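Local coordinates for protein ATP-dependent DNA helicase PIF1 (Candida albicans, PDB 7OTJ) that couples ATP hydrolysis to 5'-3' translocation along single-stranded DNA, probably unwinding duplexes and G-quadruplexes to maintain nuclear and mitochondrial genomes, at residues G79-L84 against L117-E122; Q276-F281 against V435-I440; V419-E424 against F442-A447. One frame throughout, in Å; residues are numbered along the deposited sequence.

How the contacts relate
The three contacts sample two parts of a helicase, the P-loop NTPase core (contact 1) and the region around the antiparallel sheet (contacts 2 and 3). Contact 1 joins two helices at the surface; its centre lies about 25 Å from that of contact 2 and about 36 Å from that of contact 3, with no touch to either. Contacts 2 and 3 both use strand 435-446. Their centres are about 17 Å apart, and they meet where Ile440 CG2 packs 3.7 Å from Glu424 O. All three stand away from the ADP and tetrafluoroaluminate pocket. Contact 2 touches bound DNA, whereas the nearest atoms of contacts 1 and 3 are each about 10 Å from it.

Contact 1: G79-L84 against L117-E122; sequences GKVENL and LNKLNE
Lys119 reaches from helix 114-128 to the loop ahead of helix 81-90 and ends on the backbone of Gly79: its NZ donates to Gly79 O over 2.6 Å, in the carbonyl plane and at a C=O...N angle of 158°. The same NZ also bonds to Gly77 O, just before the segment, which ties the ammonium to two carbonyls of that loop. The chain is extended beyond CG, and its methylenes give two aliphatic side chains an apolar surface. Val81 CG2 packs on Lys119 CG at 3.8 Å, while Leu84 CD1 meets Lys119 CD at 3.7 Å, Leu84 and Lys119 crossing at about a right angle. Val81 also faces Glu122, whose OE2 lies 3.6 Å from Val81 CG2, so an acidic end borders this small hydrophobic patch. One shell further out, Lys80 occupies the N-cap of helix 81-90, its carbonyl accepting from both Asn83 N and Leu84 N. Ile123 of helix 114-128 also touches Val81 and Leu84. On other sides, Asn118 and Asn121 fasten the same helix to helix 174-179. Helix 114-128 links the adjacent parallel strands 103-107 and 138-143, the beta-alpha-beta crossover of a RecA-like P-loop NTPase domain.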
loop_
_atom_site.group_PDB
_atom_site.type_symbol
_atom_site.label_atom_id
_atom_site.label_comp_id
_atom_site.label_asym_id
_atom_site.label_seq_id
_atom_site.Cartn_x
_atom_site.Cartn_y
_atom_site.Cartn_z
ATOM N N GLY A 79 4.873 19.505 10.779
ATOM C CA GLY A 79 4.810 20.800 11.428
ATOM C C GLY A 79 3.425 21.416 11.468
ATOM O O GLY A 79 2.409 20.717 11.397
ATOM N N LYS A 80 3.373 22.736 11.570
ATOM C CA LYS A 80 2.105 23.442 11.604
ATOM C C LYS A 80 1.681 23.834 10.196
ATOM O O LYS A 80 2.511 23.998 9.297
ATOM C CB LYS A 80 2.191 24.672 12.506
ATOM C CG LYS A 80 3.490 25.430 12.420
ATOM C CD LYS A 80 3.707 26.235 13.690
ATOM C CE LYS A 80 2.465 27.035 14.069
ATOM N NZ LYS A 80 2.574 27.584 15.452
ATOM N N VAL A 81 0.365 23.964 10.015
ATOM C CA VAL A 81 -0.207 24.154 8.685
ATOM C C VAL A 81 0.386 25.382 8.004
ATOM O O VAL A 81 0.570 25.400 6.782
ATOM C CB VAL A 81 -1.741 24.239 8.777
ATOM C CG1 VAL A 81 -2.355 24.362 7.388
ATOM C CG2 VAL A 81 -2.289 23.019 9.497
ATOM N N GLU A 82 0.690 26.427 8.776
ATOM C CA GLU A 82 1.282 27.623 8.182
ATOM C C GLU A 82 2.603 27.301 7.487
ATOM O O GLU A 82 2.905 27.856 6.424
ATOM C CB GLU A 82 1.484 28.698 9.254
ATOM C CG GLU A 82 0.194 29.306 9.808
ATOM C CD GLU A 82 -0.603 28.348 10.687
ATOM O OE1 GLU A 82 -0.019 27.375 11.211
ATOM O OE2 GLU A 82 -1.822 28.573 10.849
ATOM N N ASN A 83 3.382 26.371 8.044
ATOM C CA ASN A 83 4.649 26.006 7.417
ATOM C C ASN A 83 4.443 25.022 6.273
ATOM O O ASN A 83 5.097 25.136 5.230
ATOM C CB ASN A 83 5.606 25.418 8.456
ATOM C CG ASN A 83 5.953 26.401 9.556
ATOM O OD1 ASN A 83 5.870 27.615 9.371
ATOM N ND2 ASN A 83 6.354 25.879 10.711
ATOM N N LEU A 84 3.552 24.042 6.462
ATOM C CA LEU A 84 3.228 23.098 5.397
ATOM C C LEU A 84 2.767 23.813 4.134
ATOM O O LEU A 84 3.058 23.366 3.017
ATOM C CB LEU A 84 2.156 22.121 5.872
ATOM C CG LEU A 84 2.531 21.230 7.053
ATOM C CD1 LEU A 84 1.375 20.303 7.376
ATOM C CD2 LEU A 84 3.805 20.436 6.765
ATOM N N LEU A 117 -5.750 14.609 8.205
ATOM C CA LEU A 117 -6.874 14.997 7.365
ATOM C C LEU A 117 -7.297 16.439 7.626
ATOM O O LEU A 117 -7.721 17.140 6.700
ATOM C CB LEU A 117 -8.036 14.033 7.588
ATOM C CG LEU A 117 -9.100 14.076 6.497
ATOM C CD1 LEU A 117 -8.534 13.552 5.175
ATOM C CD2 LEU A 117 -10.349 13.314 6.923
ATOM N N ASN A 118 -7.203 16.891 8.883
ATOM C CA ASN A 118 -7.531 18.276 9.215
ATOM C C ASN A 118 -6.534 19.252 8.599
ATOM O O ASN A 118 -6.918 20.340 8.151
ATOM C CB ASN A 118 -7.583 18.456 10.733
ATOM C CG ASN A 118 -8.880 17.942 11.343
ATOM O OD1 ASN A 118 -9.898 17.841 10.663
ATOM N ND2 ASN A 118 -8.850 17.631 12.637
ATOM N N LYS A 119 -5.252 18.879 8.562
ATOM C CA LYS A 119 -4.261 19.698 7.872
ATOM C C LYS A 119 -4.546 19.746 6.378
ATOM O O LYS A 119 -4.535 20.818 5.765
ATOM C CB LYS A 119 -2.851 19.161 8.126
ATOM C CG LYS A 119 -2.400 19.215 9.577
ATOM C CD LYS A 119 -0.978 18.697 9.734
ATOM C CE LYS A 119 -0.413 19.048 11.096
ATOM N NZ LYS A 119 0.996 18.595 11.234
ATOM N N LEU A 120 -4.813 18.586 5.773
ATOM C CA LEU A 120 -5.153 18.561 4.355
ATOM C C LEU A 120 -6.359 19.444 4.069
ATOM O O LEU A 120 -6.398 20.135 3.046
ATOM C CB LEU A 120 -5.422 17.126 3.906
ATOM C CG LEU A 120 -4.189 16.220 3.857
ATOM C CD1 LEU A 120 -4.581 14.755 3.716
ATOM C CD2 LEU A 120 -3.276 16.650 2.721
ATOM N N ASN A 121 -7.347 19.437 4.968
ATOM C CA ASN A 121 -8.527 20.276 4.790
ATOM C C ASN A 121 -8.154 21.755 4.763
ATOM O O ASN A 121 -8.529 22.485 3.838
ATOM C CB ASN A 121 -9.536 19.988 5.899
ATOM C CG ASN A 121 -10.893 20.604 5.622
ATOM O OD1 ASN A 121 -11.209 20.949 4.481
ATOM N ND2 ASN A 121 -11.708 20.740 6.663
ATOM N N GLU A 122 -7.395 22.206 5.768
ATOM C CA GLU A 122 -6.988 23.607 5.838
ATOM C C GLU A 122 -6.111 23.988 4.655
ATOM O O GLU A 122 -6.209 25.105 4.136
ATOM C CB GLU A 122 -6.262 23.882 7.156
ATOM C CG GLU A 122 -7.125 23.647 8.399
ATOM C CD GLU A 122 -6.457 24.100 9.695
ATOM O OE1 GLU A 122 -6.984 23.760 10.775
ATOM O OE2 GLU A 122 -5.419 24.795 9.638
#

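Contact 2: Q276-F281 against V435-I440; sequences QVLTNF and VLVSRI. With nucleotides of chain C.
Leu278 and Val437 meet as bump and hollow where helix 273-279 packs against strand 435-446, in what is probably the SH3-like 2B domain. Leu278 CD2 fits a hollow lined by Val437, Phe281 and Arg439: Val437 CG1 lies 3.5 Å from it, the methyl stands 4.0 Å above the plane of the Phe281 ring, offset toward the rim, and one guanidinium face of Arg439 covers it. Val277 CG1 fills the flank beside Val437 CG2 at 4.1 Å. Phe281 presents its ring edge to Arg439 CB, 3.7 Å from Phe281 CD2, with ring and guanidinium planes 77° apart. The bend of Arg439 at chi3 (-70°) carries NE out of the line of the chain. Its NH2 forms a salt bridge with Asp265 and its NH1 donates to Ala283 O. Water 1, in the guanidinium plane, accepts from Arg439 NH1 at 2.9 Å and lies within bonding distance of Leu278 O and Phe281 O, though more acceptors are near than its protons can serve. Earlier on the strand, Leu436 and Val437 face Thr428 in a classic beta bulge. Asn280 ND2 makes a weak hydrogen bond of 2.6 Å to O4 of DT5 of chain C, bent to 123° at the hydrogen.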
loop_
_atom_site.group_PDB
_atom_site.type_symbol
_atom_site.label_atom_id
_atom_site.label_comp_id
_atom_site.label_asym_id
_atom_site.label_seq_id
_atom_site.Cartn_x
_atom_site.Cartn_y
_atom_site.Cartn_z
ATOM N N GLN A 276 19.877 9.451 8.294
ATOM C CA GLN A 276 18.497 9.268 8.719
ATOM C C GLN A 276 17.534 9.364 7.544
ATOM O O GLN A 276 16.460 8.755 7.580
ATOM C CB GLN A 276 18.149 10.278 9.810
ATOM C CG GLN A 276 18.978 10.098 11.081
ATOM C CD GLN A 276 18.797 11.240 12.063
ATOM O OE1 GLN A 276 18.414 12.348 11.681
ATOM N NE2 GLN A 276 19.074 10.978 13.334
ATOM N N VAL A 277 17.888 10.122 6.505
ATOM C CA VAL A 277 17.077 10.141 5.291
ATOM C C VAL A 277 17.201 8.821 4.544
ATOM O O VAL A 277 16.203 8.248 4.091
ATOM C CB VAL A 277 17.466 11.326 4.392
ATOM C CG1 VAL A 277 16.957 11.100 2.978
ATOM C CG2 VAL A 277 16.889 12.593 4.937
ATOM N N LEU A 278 18.430 8.331 4.377
ATOM C CA LEU A 278 18.629 7.103 3.616
ATOM C C LEU A 278 17.950 5.911 4.270
ATOM O O LEU A 278 17.447 5.028 3.568
ATOM C CB LEU A 278 20.120 6.827 3.451
ATOM C CG LEU A 278 20.819 7.711 2.425
ATOM C CD1 LEU A 278 22.324 7.585 2.572
ATOM C CD2 LEU A 278 20.372 7.316 1.032
ATOM N N THR A 279 17.897 5.885 5.604
ATOM C CA THR A 279 17.317 4.749 6.313
ATOM C C THR A 279 15.894 4.466 5.850
ATOM O O THR A 279 15.472 3.304 5.819
ATOM C CB THR A 279 17.376 4.996 7.824
ATOM O OG1 THR A 279 18.743 4.959 8.253
ATOM C CG2 THR A 279 16.594 3.936 8.593
ATOM N N ASN A 280 15.160 5.492 5.428
ATOM C CA ASN A 280 13.759 5.330 5.073
ATOM C C ASN A 280 13.534 5.181 3.575
ATOM O O ASN A 280 12.379 5.124 3.141
ATOM C CB ASN A 280 12.948 6.510 5.603
ATOM C CG ASN A 280 12.800 6.476 7.104
ATOM O OD1 ASN A 280 12.787 5.406 7.710
ATOM N ND2 ASN A 280 12.687 7.648 7.713
ATOM N N PHE A 281 14.600 5.074 2.780
ATOM C CA PHE A 281 14.443 4.773 1.363
ATOM C C PHE A 281 13.984 3.330 1.188
ATOM O O PHE A 281 14.528 2.416 1.813
ATOM C CB PHE A 281 15.757 4.988 0.608
ATOM C CG PHE A 281 16.013 6.412 0.209
ATOM C CD1 PHE A 281 15.419 7.462 0.893
ATOM C CD2 PHE A 281 16.847 6.703 -0.861
ATOM C CE1 PHE A 281 15.660 8.772 0.528
ATOM C CE2 PHE A 281 17.089 8.017 -1.232
ATOM C CZ PHE A 281 16.496 9.048 -0.539
ATOM N N VAL A 435 19.413 17.951 -5.848
ATOM C CA VAL A 435 19.297 16.683 -5.139
ATOM C C VAL A 435 20.107 16.772 -3.853
ATOM O O VAL A 435 21.293 17.121 -3.870
ATOM C CB VAL A 435 19.764 15.517 -6.020
ATOM C CG1 VAL A 435 21.002 15.909 -6.800
ATOM C CG2 VAL A 435 20.044 14.289 -5.175
ATOM N N LEU A 436 19.454 16.503 -2.725
ATOM C CA LEU A 436 20.112 16.579 -1.429
ATOM C C LEU A 436 20.677 15.236 -0.990
ATOM O O LEU A 436 21.738 15.192 -0.356
ATOM C CB LEU A 436 19.131 17.106 -0.376
ATOM C CG LEU A 436 18.454 18.456 -0.677
ATOM C CD1 LEU A 436 17.464 18.838 0.411
ATOM C CD2 LEU A 436 19.475 19.568 -0.869
ATOM N N VAL A 437 20.012 14.142 -1.352
ATOM C CA VAL A 437 20.470 12.790 -1.060
ATOM C C VAL A 437 20.167 11.930 -2.278
ATOM O O VAL A 437 19.115 12.084 -2.907
ATOM C CB VAL A 437 19.791 12.214 0.201
ATOM C CG1 VAL A 437 20.168 10.767 0.379
ATOM C CG2 VAL A 437 20.182 13.002 1.431
ATOM N N SER A 438 21.108 11.051 -2.637
ATOM C CA SER A 438 20.942 10.147 -3.767
ATOM C C SER A 438 21.307 8.721 -3.372
ATOM O O SER A 438 22.331 8.488 -2.720
ATOM C CB SER A 438 21.802 10.598 -4.949
ATOM O OG SER A 438 21.640 9.731 -6.057
ATOM N N ARG A 439 20.487 7.764 -3.807
ATOM C CA ARG A 439 20.800 6.347 -3.669
ATOM C C ARG A 439 20.551 5.658 -4.998
ATOM O O ARG A 439 19.458 5.768 -5.564
ATOM C CB ARG A 439 19.972 5.657 -2.578
ATOM C CG ARG A 439 20.047 4.128 -2.675
ATOM C CD ARG A 439 19.438 3.423 -1.479
ATOM N NE ARG A 439 20.251 3.589 -0.282
ATOM C CZ ARG A 439 19.865 3.245 0.939
ATOM N NH1 ARG A 439 18.687 2.679 1.158
ATOM N NH2 ARG A 439 20.677 3.489 1.966
ATOM N N ILE A 440 21.556 4.936 -5.483
ATOM C CA ILE A 440 21.463 4.187 -6.727
ATOM C C ILE A 440 21.467 2.712 -6.363
ATOM O O ILE A 440 22.389 2.230 -5.692
ATOM C CB ILE A 440 22.607 4.538 -7.690
ATOM C CG1 ILE A 440 22.558 6.030 -8.039
ATOM C CG2 ILE A 440 22.525 3.683 -8.948
ATOM C CD1 ILE A 440 23.671 6.492 -8.954
ATOM P P DT C 5 5.671 8.235 1.216
ATOM O OP1 DT C 5 5.133 8.598 -0.118
ATOM O OP2 DT C 5 6.507 7.020 1.367
ATOM O "O5'" DT C 5 6.450 9.523 1.756
ATOM C "C5'" DT C 5 5.908 10.820 1.524
ATOM C "C4'" DT C 5 6.981 11.785 1.044
ATOM O "O4'" DT C 5 7.864 12.110 2.146
ATOM C "C3'" DT C 5 7.871 11.262 -0.080
ATOM O "O3'" DT C 5 8.172 12.310 -1.002
ATOM C "C2'" DT C 5 9.123 10.775 0.657
ATOM C "C1'" DT C 5 9.188 11.704 1.862
ATOM N N1 DT C 5 9.732 11.059 3.082
ATOM C C2 DT C 5 10.813 11.622 3.722
ATOM O O2 DT C 5 11.370 12.631 3.337
ATOM N N3 DT C 5 11.228 10.952 4.843
ATOM C C4 DT C 5 10.677 9.801 5.378
ATOM O O4 DT C 5 11.119 9.271 6.391
ATOM C C5 DT C 5 9.543 9.267 4.663
ATOM C C7 DT C 5 8.862 8.020 5.151
ATOM C C6 DT C 5 9.129 9.919 3.565
HETATM O O HOH W 1 16.825 2.249 3.332
#

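Contact 3: V419-E424 against F442-A447; sequences VVVEPE and FPLILA
Torsions set the two key groups, the Phe442 ring and Val421 CG1, against their partners. In Phe442, chi1 of -62° sets CG anti to the carbonyl carbon, and chi2 of -89° turns the ring so that Pro423 comes over its face. In Val421, chi1 of 180° places CG1 anti to the backbone N, from where it meets Pro443 and Leu444. Pro423 CB sits over the centre of the phenyl ring, 4.3 Å above its plane, and Pro423 CD touches the rim atom Phe442 CE1 at 3.5 Å; the two side chains lie side by side and point the same way. Val421 O approaches the ring at its edge, near the plane, 3.2 Å from Phe442 CD1. Tyr261 and Tyr403 meet the phenyl ring too, both with their planes steeply inclined to it, so that it belongs to an aromatic cluster.

Elsewhere in the contact, Val421 CG1 packs 3.6 Å from Pro443 CD and 3.9 Å from Leu444 CD1. Pro443 also faces the backbone, with CD beside Glu422 O, and its CG lies 4.0 Å from Glu424 CG, the aliphatic part of a side chain that then bends at chi2 and takes its carboxylate away. Phe301 also touches Pro443 and Glu424. Pro443 is the centre of an inverse gamma turn, closed by Leu444 N donating to Phe442 O at 2.8 Å. Packing, with no hydrogen bond across the two segments, carries the contact, while backbone bonds join Val421 with Pro404 and Glu424 with Gln441 beside it. The short link 421-423, which leads from strand 416-420 into strand 424-429, thus seats against a turn-interrupted strand, 435-446, in the curled antiparallel sheet that probably belongs to the SH3-like 2B domain.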
loop_
_atom_site.group_PDB
_atom_site.type_symbol
_atom_site.label_atom_id
_atom_site.label_comp_id
_atom_site.label_asym_id
_atom_site.label_seq_id
_atom_site.Cartn_x
_atom_site.Cartn_y
_atom_site.Cartn_z
ATOM N N VAL A 419 12.753 -9.591 -17.994
ATOM C CA VAL A 419 13.411 -8.342 -18.350
ATOM C C VAL A 419 14.722 -8.243 -17.584
ATOM O O VAL A 419 14.931 -8.911 -16.569
ATOM C CB VAL A 419 12.529 -7.101 -18.061
ATOM C CG1 VAL A 419 11.373 -7.016 -19.044
ATOM C CG2 VAL A 419 12.015 -7.134 -16.633
ATOM N N VAL A 420 15.617 -7.408 -18.099
ATOM C CA VAL A 420 16.902 -7.147 -17.461
ATOM C C VAL A 420 16.759 -5.897 -16.599
ATOM O O VAL A 420 16.501 -4.802 -17.112
ATOM C CB VAL A 420 18.018 -6.984 -18.504
ATOM C CG1 VAL A 420 17.531 -6.157 -19.697
ATOM C CG2 VAL A 420 19.254 -6.356 -17.868
ATOM N N VAL A 421 16.936 -6.056 -15.288
ATOM C CA VAL A 421 16.640 -5.000 -14.325
ATOM C C VAL A 421 17.887 -4.138 -14.150
ATOM O O VAL A 421 18.893 -4.592 -13.600
ATOM C CB VAL A 421 16.180 -5.581 -12.983
ATOM C CG1 VAL A 421 15.885 -4.468 -11.996
ATOM C CG2 VAL A 421 14.963 -6.463 -13.171
ATOM N N GLU A 422 17.813 -2.884 -14.600
ATOM C CA GLU A 422 18.898 -1.921 -14.478
ATOM C C GLU A 422 18.799 -1.152 -13.164
ATOM O O GLU A 422 17.730 -1.084 -12.552
ATOM C CB GLU A 422 18.871 -0.956 -15.662
ATOM C CG GLU A 422 19.182 -1.609 -16.999
ATOM C CD GLU A 422 19.300 -0.603 -18.126
ATOM O OE1 GLU A 422 18.339 0.161 -18.345
ATOM O OE2 GLU A 422 20.361 -0.569 -18.785
ATOM N N PRO A 423 19.899 -0.563 -12.692
ATOM C CA PRO A 423 19.822 0.246 -11.473
ATOM C C PRO A 423 19.074 1.552 -11.707
ATOM O O PRO A 423 19.069 2.105 -12.810
ATOM C CB PRO A 423 21.293 0.501 -11.120
ATOM C CG PRO A 423 22.013 0.384 -12.411
ATOM C CD PRO A 423 21.282 -0.678 -13.186
ATOM N N GLU A 424 18.445 2.041 -10.638
ATOM C CA GLU A 424 17.656 3.264 -10.662
ATOM C C GLU A 424 18.140 4.196 -9.563
ATOM O O GLU A 424 18.865 3.788 -8.653
ATOM C CB GLU A 424 16.166 2.973 -10.468
ATOM C CG GLU A 424 15.525 2.256 -11.630
ATOM C CD GLU A 424 15.604 3.061 -12.906
ATOM O OE1 GLU A 424 16.085 2.520 -13.922
ATOM O OE2 GLU A 424 15.200 4.243 -12.886
ATOM N N PHE A 442 19.385 -1.298 -7.690
ATOM C CA PHE A 442 18.386 -1.984 -8.488
ATOM C C PHE A 442 17.032 -1.898 -7.790
ATOM O O PHE A 442 16.956 -2.029 -6.563
ATOM C CB PHE A 442 18.779 -3.442 -8.707
ATOM C CG PHE A 442 20.070 -3.608 -9.450
ATOM C CD1 PHE A 442 20.084 -3.670 -10.833
ATOM C CD2 PHE A 442 21.273 -3.677 -8.769
ATOM C CE1 PHE A 442 21.269 -3.810 -11.520
ATOM C CE2 PHE A 442 22.462 -3.815 -9.451
ATOM C CZ PHE A 442 22.461 -3.885 -10.829
ATOM N N PRO A 443 15.953 -1.669 -8.530
ATOM C CA PRO A 443 14.630 -1.503 -7.904
ATOM C C PRO A 443 13.993 -2.834 -7.516
ATOM O O PRO A 443 12.917 -3.202 -7.996
ATOM C CB PRO A 443 13.844 -0.773 -8.999
ATOM C CG PRO A 443 14.436 -1.294 -10.260
ATOM C CD PRO A 443 15.907 -1.455 -9.987
ATOM N N LEU A 444 14.643 -3.554 -6.603
ATOM C CA LEU A 444 14.178 -4.874 -6.205
ATOM C C LEU A 444 14.353 -5.061 -4.706
ATOM O O LEU A 444 15.301 -4.543 -4.111
ATOM C CB LEU A 444 14.937 -5.986 -6.948
ATOM C CG LEU A 444 14.860 -6.028 -8.476
ATOM C CD1 LEU A 444 15.832 -7.059 -9.029
ATOM C CD2 LEU A 444 13.443 -6.325 -8.936
ATOM N N ILE A 445 13.409 -5.780 -4.104
ATOM C CA ILE A 445 13.501 -6.259 -2.733
ATOM C C ILE A 445 13.089 -7.724 -2.732
ATOM O O ILE A 445 12.235 -8.142 -3.519
ATOM C CB ILE A 445 12.624 -5.443 -1.757
ATOM C CG1 ILE A 445 11.171 -5.450 -2.218
ATOM C CG2 ILE A 445 13.154 -4.019 -1.611
ATOM C CD1 ILE A 445 10.236 -4.825 -1.230
ATOM N N LEU A 446 13.720 -8.514 -1.860
ATOM C CA LEU A 446 13.323 -9.912 -1.715
ATOM C C LEU A 446 11.880 -9.951 -1.234
ATOM O O LEU A 446 11.589 -9.511 -0.116
ATOM C CB LEU A 446 14.227 -10.658 -0.730
ATOM C CG LEU A 446 15.685 -10.929 -1.104
ATOM C CD1 LEU A 446 16.438 -11.504 0.087
ATOM C CD2 LEU A 446 15.765 -11.869 -2.290
ATOM N N ALA A 447 10.961 -10.438 -2.076
ATOM C CA ALA A 447 9.558 -10.224 -1.750
ATOM C C ALA A 447 9.047 -11.243 -0.736
ATOM O O ALA A 447 8.731 -10.878 0.392
ATOM C CB ALA A 447 8.718 -10.272 -3.030
#